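Local coordinates for 3,6-diketocamphane 1,6 monooxygenase (Pseudomonas putida, PDB 4UWM), which catalyses the FMNH2- and O2-dependent Baeyer-Villiger oxidation of (1S,4S)-bornane-2,5-dione to a lactone, a step in bacterial degradation of (-)-camphor, at residues Ser116-Ala124 against Thr136-Arg144; Leu7-Pro15 against Met41-Glu52. One frame throughout, in Å; residues are numbered along the deposited sequence.

Contact 2, residues 7-15 against 41-52, forms part of the flavin pocket: H10 and S44 bind FMN directly at the ends of two neighbouring barrel strands. Contact 1, residues 116-124 against 136-144, lies farther out, its centre 21 Å from that of contact 2, and the side chain of L139 comes no nearer than about 10 Å to the FMN. The two nevertheless touch, because the loop that follows S44 runs outward until S48 CB lies 3.8 Å from M118 CE. Both also reach the second subunit of the homodimer: K137 of contact 1 forms a salt bridge with D167 there, and W51 of contact 2 a hydrogen bond with Q182.

Contact 1: residues Ser116-Ala124 against Thr136-Arg144; sequences SYMHGIRNA and TKNLNDMVR
The flat group met across this contact is a peptide carbonyl: K137 NZ makes a weak hydrogen bond of 3.3 Å to G120 O. A lysine suits this place because its extended chain carries the ammonium past G120 O to its stronger partner, D167 of the second subunit. Helix 113-118 ends here in a Schellman motif, with I121 N bonded to S116 O and G120 N to Y117 O; G120 takes the C-prime place at positive phi, where any side chain would collide with the carbonyl oxygen of H119. Directly after it, I121 holds CG1 beside its backbone N (chi1 -58°), which leaves CG2 anti to that nitrogen and aimed at L139. I121 CG2 lies 3.8 Å from L139 CD2, and I121 CG1 meets M142 SD tip to tip at 3.8 Å. With an alanine here both branches vanish, and L139 CD2 and the M142 thioether would probably lose their apolar mate and gain freedom to turn. L139 also splays CD1 onto A124 CB, 4.0 Å away. One water joins A124 O to L139 N, in the first turn of helix 139-155, whose N-cap N138 accepts D141 N through OD1, in the carbonyl plane, at 2.9 Å.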
loop_
_atom_site.group_PDB
_atom_site.type_symbol
_atom_site.label_atom_id
_atom_site.label_comp_id
_atom_site.label_asym_id
_atom_site.label_seq_id
_atom_site.Cartn_x
_atom_site.Cartn_y
_atom_site.Cartn_z
ATOM N N SER A 116 16.075 -2.924 -10.733
ATOM C CA SER A 116 16.097 -4.365 -11.056
ATOM C C SER A 116 17.076 -5.144 -10.166
ATOM O O SER A 116 16.733 -6.211 -9.622
ATOM C CB SER A 116 16.472 -4.563 -12.527
ATOM O OG SER A 116 15.501 -3.982 -13.380
ATOM N N TYR A 117 18.286 -4.591 -10.022
ATOM C CA TYR A 117 19.349 -5.141 -9.175
ATOM C C TYR A 117 18.867 -5.310 -7.708
ATOM O O TYR A 117 19.098 -6.348 -7.099
ATOM C CB TYR A 117 20.568 -4.216 -9.205
ATOM C CG TYR A 117 21.808 -4.731 -8.497
ATOM C CD1 TYR A 117 22.780 -5.492 -9.185
ATOM C CD2 TYR A 117 22.030 -4.439 -7.160
ATOM C CE1 TYR A 117 23.930 -5.954 -8.531
ATOM C CE2 TYR A 117 23.165 -4.903 -6.488
ATOM C CZ TYR A 117 24.122 -5.654 -7.181
ATOM O OH TYR A 117 25.248 -6.087 -6.481
ATOM N N MET A 118 18.226 -4.282 -7.158
ATOM C CA MET A 118 17.696 -4.334 -5.778
ATOM C C MET A 118 16.803 -5.554 -5.579
ATOM O O MET A 118 16.816 -6.183 -4.509
ATOM C CB MET A 118 16.895 -3.073 -5.428
ATOM C CG MET A 118 17.641 -1.763 -5.568
ATOM S SD MET A 118 16.614 -0.291 -5.340
ATOM C CE MET A 118 17.878 0.971 -5.292
ATOM N N HIS A 119 16.033 -5.878 -6.604
ATOM C CA HIS A 119 15.085 -6.958 -6.552
ATOM C C HIS A 119 15.649 -8.296 -7.071
ATOM O O HIS A 119 14.897 -9.226 -7.357
ATOM C CB HIS A 119 13.784 -6.545 -7.252
ATOM C CG HIS A 119 13.144 -5.320 -6.644
ATOM N ND1 HIS A 119 13.458 -4.037 -7.044
ATOM C CD2 HIS A 119 12.251 -5.188 -5.632
ATOM C CE1 HIS A 119 12.756 -3.167 -6.338
ATOM N NE2 HIS A 119 12.024 -3.839 -5.465
ATOM N N GLY A 120 16.978 -8.390 -7.138
ATOM C CA GLY A 120 17.638 -9.663 -7.429
ATOM C C GLY A 120 17.862 -9.993 -8.883
ATOM O O GLY A 120 18.203 -11.133 -9.197
ATOM N N ILE A 121 17.653 -9.013 -9.772
ATOM C CA ILE A 121 17.795 -9.230 -11.202
ATOM C C ILE A 121 19.035 -8.482 -11.679
ATOM O O ILE A 121 19.025 -7.250 -11.767
ATOM C CB ILE A 121 16.567 -8.762 -12.021
ATOM C CG1 ILE A 121 15.295 -9.446 -11.570
ATOM C CG2 ILE A 121 16.772 -9.055 -13.497
ATOM C CD1 ILE A 121 14.301 -8.532 -10.861
ATOM N N ARG A 122 20.105 -9.225 -11.957
ATOM C CA ARG A 122 21.376 -8.626 -12.371
ATOM C C ARG A 122 21.514 -8.636 -13.888
ATOM O O ARG A 122 20.971 -9.519 -14.557
ATOM C CB ARG A 122 22.550 -9.363 -11.734
ATOM C CG ARG A 122 22.720 -9.119 -10.252
ATOM C CD ARG A 122 23.808 -10.026 -9.690
ATOM N NE ARG A 122 23.423 -11.439 -9.699
ATOM C CZ ARG A 122 24.071 -12.396 -9.041
ATOM N NH1 ARG A 122 25.146 -12.100 -8.319
ATOM N NH2 ARG A 122 23.642 -13.653 -9.095
ATOM N N ASN A 123 22.245 -7.654 -14.421
ATOM C CA ASN A 123 22.429 -7.474 -15.884
ATOM C C ASN A 123 21.105 -7.271 -16.631
ATOM O O ASN A 123 20.850 -7.926 -17.650
ATOM C CB ASN A 123 23.209 -8.643 -16.507
ATOM C CG ASN A 123 24.440 -9.010 -15.716
ATOM O OD1 ASN A 123 24.550 -10.128 -15.209
ATOM N ND2 ASN A 123 25.371 -8.068 -15.596
ATOM N N ALA A 124 20.282 -6.353 -16.115
ATOM C CA ALA A 124 18.888 -6.165 -16.546
ATOM C C ALA A 124 18.681 -5.862 -18.035
ATOM O O ALA A 124 17.772 -6.418 -18.659
ATOM C CB ALA A 124 18.230 -5.089 -15.700
ATOM N N THR A 136 21.255 -15.763 -16.345
ATOM C CA THR A 136 20.633 -14.462 -16.110
ATOM C C THR A 136 19.111 -14.581 -16.150
ATOM O O THR A 136 18.565 -15.467 -16.813
ATOM C CB THR A 136 21.071 -13.410 -17.158
ATOM O OG1 THR A 136 22.330 -13.782 -17.726
ATOM C CG2 THR A 136 21.190 -12.029 -16.523
ATOM N N LYS A 137 18.437 -13.681 -15.442
ATOM C CA LYS A 137 16.981 -13.617 -15.433
ATOM C C LYS A 137 16.463 -12.707 -16.551
ATOM O O LYS A 137 17.107 -11.722 -16.907
ATOM C CB LYS A 137 16.492 -13.115 -14.068
ATOM C CG LYS A 137 17.075 -13.872 -12.889
ATOM C CD LYS A 137 16.340 -13.559 -11.597
ATOM C CE LYS A 137 17.137 -14.036 -10.383
ATOM N NZ LYS A 137 16.382 -13.882 -9.111
ATOM N N ASN A 138 15.295 -13.018 -17.091
ATOM C CA ASN A 138 14.724 -12.201 -18.148
ATOM C C ASN A 138 13.481 -11.446 -17.660
ATOM O O ASN A 138 12.460 -12.061 -17.334
ATOM C CB ASN A 138 14.366 -13.072 -19.341
ATOM C CG ASN A 138 13.842 -12.269 -20.506
ATOM O OD1 ASN A 138 12.651 -11.986 -20.600
ATOM N ND2 ASN A 138 14.738 -11.900 -21.413
ATOM N N LEU A 139 13.549 -10.116 -17.650
ATOM C CA LEU A 139 12.452 -9.301 -17.096
ATOM C C LEU A 139 11.117 -9.533 -17.800
ATOM O O LEU A 139 10.102 -9.658 -17.141
ATOM C CB LEU A 139 12.800 -7.807 -17.072
ATOM C CG LEU A 139 13.917 -7.391 -16.096
ATOM C CD1 LEU A 139 14.439 -6.007 -16.435
ATOM C CD2 LEU A 139 13.468 -7.447 -14.642
ATOM N N ASN A 140 11.113 -9.622 -19.128
ATOM C CA ASN A 140 9.851 -9.853 -19.869
ATOM C C ASN A 140 9.218 -11.218 -19.591
ATOM O O ASN A 140 7.990 -11.334 -19.523
ATOM C CB ASN A 140 10.042 -9.624 -21.377
ATOM C CG ASN A 140 10.316 -8.159 -21.719
ATOM O OD1 ASN A 140 9.747 -7.228 -21.120
ATOM N ND2 ASN A 140 11.187 -7.948 -22.683
ATOM N N ASP A 141 10.055 -12.243 -19.429
ATOM C CA ASP A 141 9.576 -13.571 -19.029
ATOM C C ASP A 141 8.988 -13.521 -17.609
ATOM O O ASP A 141 7.962 -14.146 -17.332
ATOM C CB ASP A 141 10.709 -14.598 -19.041
ATOM C CG ASP A 141 11.202 -14.931 -20.444
ATOM O OD1 ASP A 141 10.494 -14.635 -21.432
ATOM O OD2 ASP A 141 12.309 -15.514 -20.546
ATOM N N MET A 142 9.658 -12.780 -16.723
ATOM C CA MET A 142 9.125 -12.496 -15.381
ATOM C C MET A 142 7.746 -11.841 -15.433
ATOM O O MET A 142 6.835 -12.281 -14.723
ATOM C CB MET A 142 10.113 -11.683 -14.537
ATOM C CG MET A 142 11.383 -12.437 -14.276
ATOM S SD MET A 142 12.628 -11.562 -13.330
ATOM C CE MET A 142 12.081 -11.871 -11.649
ATOM N N VAL A 143 7.573 -10.832 -16.293
ATOM C CA VAL A 143 6.252 -10.199 -16.481
ATOM C C VAL A 143 5.192 -11.206 -16.898
ATOM O O VAL A 143 4.081 -11.211 -16.364
ATOM C CB VAL A 143 6.292 -8.988 -17.468
ATOM C CG1 VAL A 143 4.898 -8.491 -17.825
ATOM C CG2 VAL A 143 7.147 -7.849 -16.917
ATOM N N ARG A 144 5.534 -12.076 -17.853
ATOM C CA ARG A 144 4.606 -13.094 -18.356
ATOM C C ARG A 144 4.161 -14.088 -17.275
ATOM O O ARG A 144 2.987 -14.396 -17.155
ATOM C CB ARG A 144 5.255 -13.848 -19.526
ATOM C CG ARG A 144 4.287 -14.353 -20.579
ATOM C CD ARG A 144 5.039 -14.957 -21.759
ATOM N NE ARG A 144 6.133 -14.104 -22.227
ATOM C CZ ARG A 144 7.419 -14.448 -22.209
ATOM N NH1 ARG A 144 7.791 -15.639 -21.753
ATOM N NH2 ARG A 144 8.334 -13.603 -22.658
HETATM O O HOH W 1 14.225 -11.732 -7.919
HETATM O O HOH W 2 19.905 -12.025 -13.348
HETATM O O HOH W 3 18.826 -9.620 -16.207
HETATM O O HOH W 4 15.881 -8.652 -18.929
#

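Contact 2: residues Leu7-Pro15 against Met41-Glu52; sequences LIFHPYMRP and MMISEHASQIWE. With FMN (flavin mononucleotide), chain C.
Strands 7-9 and 41-43 run parallel, 17° apart, in the first beta-alpha-beta crossover of the TIM barrel, with helix 19-35 between them in sequence. L7 O accepts M42 N, M42 O accepts F9 N at 2.7 Å, and F9 O accepts S44 N, so the ladder passes just beyond the strands. Residues 45-50 loop away and bring W51 and E52 back beside Y12 and P11, the latter preceded by a cis peptide; there M13 N bonds W51 O almost straight (3.0 Å).

I8 and M42 share one face of the sheet: I8 CG1 packs on M42 CB, and I8 CD1 reaches to 3.4 Å from flavin O4, an apolar wall beside the ring system. On the other face M41, fully extended, lies alongside F9 with its CE against F9 CB. With CG anti to the backbone N (chi1 -162°), the F9 ring is set beside M41 CE and beneath P11 CB, which sits over its centre; it also meets W25 of helix 19-35.

Both strand ends deliver polar groups to FMN. H10 NE2 donates to flavin N5 (2.8 Å) and lies just as near O4; its ND1 is bonded to E347, which fixes the turn of the ring, and Y12 OH lies over one ring face. S44 OG is 3.1 Å from O4, but M76 O competes for its single proton.

Farther out, P15 CD lies 3.6 Å from the centroid of the W51 six-membered ring in a CH-pi contact, joined by R14 CA, both offset from the ring centre, R14 CA a little more. Proline suits this place because its apolar CD and CG can lie close on the indole, CD nearest CE2. Y12 and E52 cross with ring and carboxylate planes 60° apart; E52 OE2 is hydrogen-bonded to Y284 OH and to a water that lies 2.7 Å from Y12 OH.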
loop_
_atom_site.group_PDB
_atom_site.type_symbol
_atom_site.label_atom_id
_atom_site.label_comp_id
_atom_site.label_asym_id
_atom_site.label_seq_id
_atom_site.Cartn_x
_atom_site.Cartn_y
_atom_site.Cartn_z
ATOM N N LEU A 7 -4.616 12.513 -15.843
ATOM C CA LEU A 7 -3.428 13.044 -15.192
ATOM C C LEU A 7 -2.446 11.895 -15.040
ATOM O O LEU A 7 -2.856 10.782 -14.719
ATOM C CB LEU A 7 -3.817 13.638 -13.836
ATOM C CG LEU A 7 -2.822 14.506 -13.071
ATOM C CD1 LEU A 7 -2.541 15.837 -13.789
ATOM C CD2 LEU A 7 -3.339 14.742 -11.665
ATOM N N ILE A 8 -1.175 12.128 -15.365
ATOM C CA ILE A 8 -0.134 11.170 -15.039
ATOM C C ILE A 8 0.848 11.789 -14.027
ATOM O O ILE A 8 1.389 12.871 -14.240
ATOM C CB ILE A 8 0.535 10.489 -16.265
ATOM C CG1 ILE A 8 1.547 9.418 -15.791
ATOM C CG2 ILE A 8 1.174 11.496 -17.219
ATOM C CD1 ILE A 8 1.947 8.411 -16.840
ATOM N N PHE A 9 1.027 11.089 -12.913
ATOM C CA PHE A 9 1.803 11.552 -11.763
ATOM C C PHE A 9 2.997 10.618 -11.639
ATOM O O PHE A 9 2.941 9.570 -10.953
ATOM C CB PHE A 9 0.905 11.481 -10.537
ATOM C CG PHE A 9 1.371 12.291 -9.353
ATOM C CD1 PHE A 9 1.334 13.684 -9.371
ATOM C CD2 PHE A 9 1.761 11.649 -8.181
ATOM C CE1 PHE A 9 1.733 14.413 -8.246
ATOM C CE2 PHE A 9 2.158 12.354 -7.068
ATOM C CZ PHE A 9 2.159 13.743 -7.098
ATOM N N HIS A 10 4.084 10.997 -12.298
ATOM C CA HIS A 10 5.295 10.181 -12.295
ATOM C C HIS A 10 5.939 9.817 -10.956
ATOM O O HIS A 10 6.354 8.667 -10.788
ATOM C CB HIS A 10 6.333 10.651 -13.309
ATOM C CG HIS A 10 6.097 10.094 -14.664
ATOM N ND1 HIS A 10 5.407 10.778 -15.639
ATOM C CD2 HIS A 10 6.402 8.885 -15.193
ATOM C CE1 HIS A 10 5.317 10.023 -16.719
ATOM N NE2 HIS A 10 5.912 8.871 -16.475
ATOM N N PRO A 11 6.086 10.761 -10.030
ATOM C CA PRO A 11 5.896 12.193 -10.249
ATOM C C PRO A 11 7.201 12.818 -10.749
ATOM O O PRO A 11 8.156 12.087 -11.055
ATOM C CB PRO A 11 5.592 12.694 -8.853
ATOM C CG PRO A 11 6.453 11.826 -7.994
ATOM C CD PRO A 11 6.382 10.452 -8.624
ATOM N N TYR A 12 7.237 14.146 -10.867
ATOM C CA TYR A 12 8.514 14.845 -11.043
ATOM C C TYR A 12 8.646 15.875 -9.915
ATOM O O TYR A 12 8.295 17.051 -10.086
ATOM C CB TYR A 12 8.603 15.537 -12.418
ATOM C CG TYR A 12 8.672 14.566 -13.585
ATOM C CD1 TYR A 12 9.803 13.768 -13.778
ATOM C CD2 TYR A 12 7.616 14.443 -14.490
ATOM C CE1 TYR A 12 9.874 12.865 -14.831
ATOM C CE2 TYR A 12 7.687 13.537 -15.552
ATOM C CZ TYR A 12 8.823 12.763 -15.713
ATOM O OH TYR A 12 8.940 11.860 -16.748
ATOM N N MET A 13 9.109 15.408 -8.768
ATOM C CA MET A 13 9.238 16.239 -7.576
ATOM C C MET A 13 10.652 16.788 -7.532
ATOM O O MET A 13 11.612 16.029 -7.696
ATOM C CB MET A 13 8.990 15.437 -6.287
ATOM C CG MET A 13 7.610 14.805 -6.101
ATOM S SD MET A 13 6.225 15.976 -6.196
ATOM C CE MET A 13 6.428 16.921 -4.706
ATOM N N ARG A 14 10.800 18.095 -7.263
ATOM C CA ARG A 14 12.136 18.704 -7.129
ATOM C C ARG A 14 12.993 17.950 -6.129
ATOM O O ARG A 14 12.527 17.615 -5.032
ATOM C CB ARG A 14 12.054 20.175 -6.681
ATOM C CG ARG A 14 11.494 21.142 -7.700
ATOM C CD ARG A 14 11.936 22.569 -7.382
ATOM N NE ARG A 14 11.555 22.992 -6.035
ATOM C CZ ARG A 14 10.356 23.472 -5.702
ATOM N NH1 ARG A 14 9.406 23.589 -6.618
ATOM N NH2 ARG A 14 10.102 23.826 -4.442
ATOM N N PRO A 15 14.267 17.678 -6.475
ATOM C CA PRO A 15 15.132 17.025 -5.499
ATOM C C PRO A 15 15.154 17.778 -4.173
ATOM O O PRO A 15 15.210 19.008 -4.165
ATOM C CB PRO A 15 16.507 17.055 -6.183
ATOM C CG PRO A 15 16.148 16.918 -7.618
ATOM C CD PRO A 15 14.934 17.796 -7.782
ATOM N N MET A 41 -6.370 9.098 -13.032
ATOM C CA MET A 41 -5.054 9.520 -12.573
ATOM C C MET A 41 -4.140 8.307 -12.539
ATOM O O MET A 41 -4.440 7.347 -11.852
ATOM C CB MET A 41 -5.152 10.170 -11.194
ATOM C CG MET A 41 -3.799 10.627 -10.627
ATOM S SD MET A 41 -4.056 11.298 -8.979
ATOM C CE MET A 41 -2.396 11.870 -8.553
ATOM N N MET A 42 -3.075 8.353 -13.329
ATOM C CA MET A 42 -2.053 7.306 -13.389
ATOM C C MET A 42 -0.916 7.693 -12.437
ATOM O O MET A 42 -0.497 8.858 -12.421
ATOM C CB MET A 42 -1.505 7.176 -14.819
ATOM C CG MET A 42 -2.534 6.621 -15.820
ATOM S SD MET A 42 -1.861 6.549 -17.496
ATOM C CE MET A 42 -3.337 6.098 -18.434
ATOM N N ILE A 43 -0.412 6.727 -11.655
ATOM C CA ILE A 43 0.697 6.998 -10.711
ATOM C C ILE A 43 1.791 5.986 -10.922
ATOM O O ILE A 43 1.538 4.777 -10.824
ATOM C CB ILE A 43 0.210 7.011 -9.244
ATOM C CG1 ILE A 43 -0.969 7.977 -9.117
ATOM C CG2 ILE A 43 1.363 7.368 -8.282
ATOM C CD1 ILE A 43 -1.833 7.837 -7.892
ATOM N N SER A 44 2.997 6.466 -11.206
ATOM C CA SER A 44 4.115 5.586 -11.541
ATOM C C SER A 44 4.832 5.003 -10.314
ATOM O O SER A 44 4.558 5.389 -9.186
ATOM C CB SER A 44 5.112 6.275 -12.476
ATOM O OG SER A 44 4.468 6.689 -13.670
ATOM N N GLU A 45 5.754 4.080 -10.582
ATOM C CA GLU A 45 6.475 3.317 -9.563
ATOM C C GLU A 45 7.964 3.236 -9.874
ATOM O O GLU A 45 8.361 2.731 -10.947
ATOM C CB GLU A 45 5.859 1.899 -9.469
ATOM C CG GLU A 45 6.571 0.918 -8.526
ATOM C CD GLU A 45 5.847 -0.436 -8.476
ATOM O OE1 GLU A 45 4.652 -0.452 -8.133
ATOM O OE2 GLU A 45 6.454 -1.477 -8.813
ATOM N N HIS A 46 8.791 3.736 -8.951
ATOM C CA HIS A 46 10.251 3.669 -9.073
ATOM C C HIS A 46 10.835 3.524 -7.679
ATOM O O HIS A 46 10.410 4.241 -6.777
ATOM C CB HIS A 46 10.835 4.954 -9.672
ATOM C CG HIS A 46 10.258 5.344 -10.997
ATOM N ND1 HIS A 46 8.995 5.894 -11.134
ATOM C CD2 HIS A 46 10.799 5.321 -12.244
ATOM C CE1 HIS A 46 8.778 6.167 -12.414
ATOM N NE2 HIS A 46 9.850 5.812 -13.105
ATOM N N ALA A 47 11.822 2.642 -7.524
ATOM C CA ALA A 47 12.526 2.444 -6.246
ATOM C C ALA A 47 13.904 3.102 -6.200
ATOM O O ALA A 47 14.468 3.257 -5.116
ATOM C CB ALA A 47 12.650 0.947 -5.943
ATOM N N SER A 48 14.450 3.503 -7.355
ATOM C CA SER A 48 15.851 4.015 -7.382
ATOM C C SER A 48 16.045 5.466 -7.830
ATOM O O SER A 48 17.187 5.950 -7.833
ATOM C CB SER A 48 16.722 3.104 -8.273
ATOM O OG SER A 48 16.254 3.165 -9.612
ATOM N N GLN A 49 14.958 6.158 -8.184
ATOM C CA GLN A 49 15.029 7.507 -8.806
ATOM C C GLN A 49 14.773 8.654 -7.835
ATOM O O GLN A 49 14.099 8.471 -6.833
ATOM C CB GLN A 49 14.047 7.605 -9.968
ATOM C CG GLN A 49 14.420 6.723 -11.170
ATOM C CD GLN A 49 15.679 7.211 -11.859
ATOM O OE1 GLN A 49 16.735 6.606 -11.733
ATOM N NE2 GLN A 49 15.573 8.336 -12.568
ATOM N N ILE A 50 15.257 9.849 -8.167
ATOM C CA ILE A 50 15.084 11.024 -7.293
ATOM C C ILE A 50 13.833 11.828 -7.599
ATOM O O ILE A 50 13.028 12.067 -6.705
ATOM C CB ILE A 50 16.323 11.970 -7.322
ATOM C CG1 ILE A 50 17.584 11.230 -6.869
ATOM C CG2 ILE A 50 16.085 13.231 -6.471
ATOM C CD1 ILE A 50 17.611 10.863 -5.407
ATOM N N TRP A 51 13.701 12.286 -8.842
ATOM C CA TRP A 51 12.533 13.043 -9.258
ATOM C C TRP A 51 11.278 12.171 -9.235
ATOM O O TRP A 51 10.214 12.627 -8.793
ATOM C CB TRP A 51 12.708 13.628 -10.666
ATOM C CG TRP A 51 13.662 14.795 -10.811
ATOM C CD1 TRP A 51 15.015 14.733 -10.938
ATOM C CD2 TRP A 51 13.310 16.195 -10.908
ATOM N NE1 TRP A 51 15.535 16.006 -11.107
ATOM C CE2 TRP A 51 14.512 16.918 -11.089
ATOM C CE3 TRP A 51 12.105 16.896 -10.874
ATOM C CZ2 TRP A 51 14.540 18.317 -11.210
ATOM C CZ3 TRP A 51 12.131 18.305 -10.995
ATOM C CH2 TRP A 51 13.341 18.988 -11.153
ATOM N N GLU A 52 11.411 10.925 -9.704
ATOM C CA GLU A 52 10.274 10.015 -9.768
ATOM C C GLU A 52 10.330 9.189 -8.484
ATOM O O GLU A 52 10.920 8.117 -8.443
ATOM C CB GLU A 52 10.355 9.134 -11.020
ATOM C CG GLU A 52 10.589 9.914 -12.324
ATOM C CD GLU A 52 12.056 10.123 -12.695
ATOM O OE1 GLU A 52 12.945 9.981 -11.838
ATOM O OE2 GLU A 52 12.324 10.475 -13.878
HETATM N N1 FMN C . 6.809 3.338 -18.197
HETATM C C2 FMN C . 5.701 3.184 -17.415
HETATM O O2 FMN C . 5.303 2.034 -17.133
HETATM N N3 FMN C . 5.002 4.228 -16.932
HETATM C C4 FMN C . 5.347 5.496 -17.185
HETATM O O4 FMN C . 4.662 6.427 -16.712
HETATM C C4A FMN C . 6.547 5.761 -18.028
HETATM N N5 FMN C . 6.964 7.013 -18.323
HETATM C C5A FMN C . 8.059 7.234 -19.093
HETATM C C6 FMN C . 8.458 8.542 -19.381
HETATM C C7 FMN C . 9.581 8.788 -20.171
HETATM C C7M FMN C . 9.995 10.208 -20.470
HETATM C C8 FMN C . 10.359 7.634 -20.709
HETATM C C8M FMN C . 11.578 7.840 -21.565
HETATM C C9 FMN C . 9.963 6.331 -20.424
HETATM C C9A FMN C . 8.841 6.078 -19.638
HETATM N N10 FMN C . 8.430 4.750 -19.349
HETATM C C10 FMN C . 7.280 4.567 -18.535
HETATM C "C1'" FMN C . 9.197 3.598 -19.858
HETATM C "C2'" FMN C . 8.598 3.039 -21.140
HETATM O "O2'" FMN C . 7.194 2.881 -20.943
HETATM C "C3'" FMN C . 9.222 1.691 -21.489
HETATM O "O3'" FMN C . 10.320 1.916 -22.385
HETATM C "C4'" FMN C . 8.183 0.753 -22.107
HETATM O "O4'" FMN C . 7.364 0.177 -21.081
HETATM C "C5'" FMN C . 8.795 -0.352 -22.961
HETATM O "O5'" FMN C . 8.750 0.136 -24.296
HETATM P P FMN C . 8.975 -0.777 -25.591
HETATM O O1P FMN C . 8.342 -2.107 -25.326
HETATM O O2P FMN C . 8.248 0.044 -26.614
HETATM O O3P FMN C . 10.471 -0.808 -25.734
HETATM O O HOH W 5 7.516 7.046 -8.970
HETATM O O HOH W 6 10.646 9.851 -16.031
HETATM O O HOH W 7 12.517 14.557 -5.442
#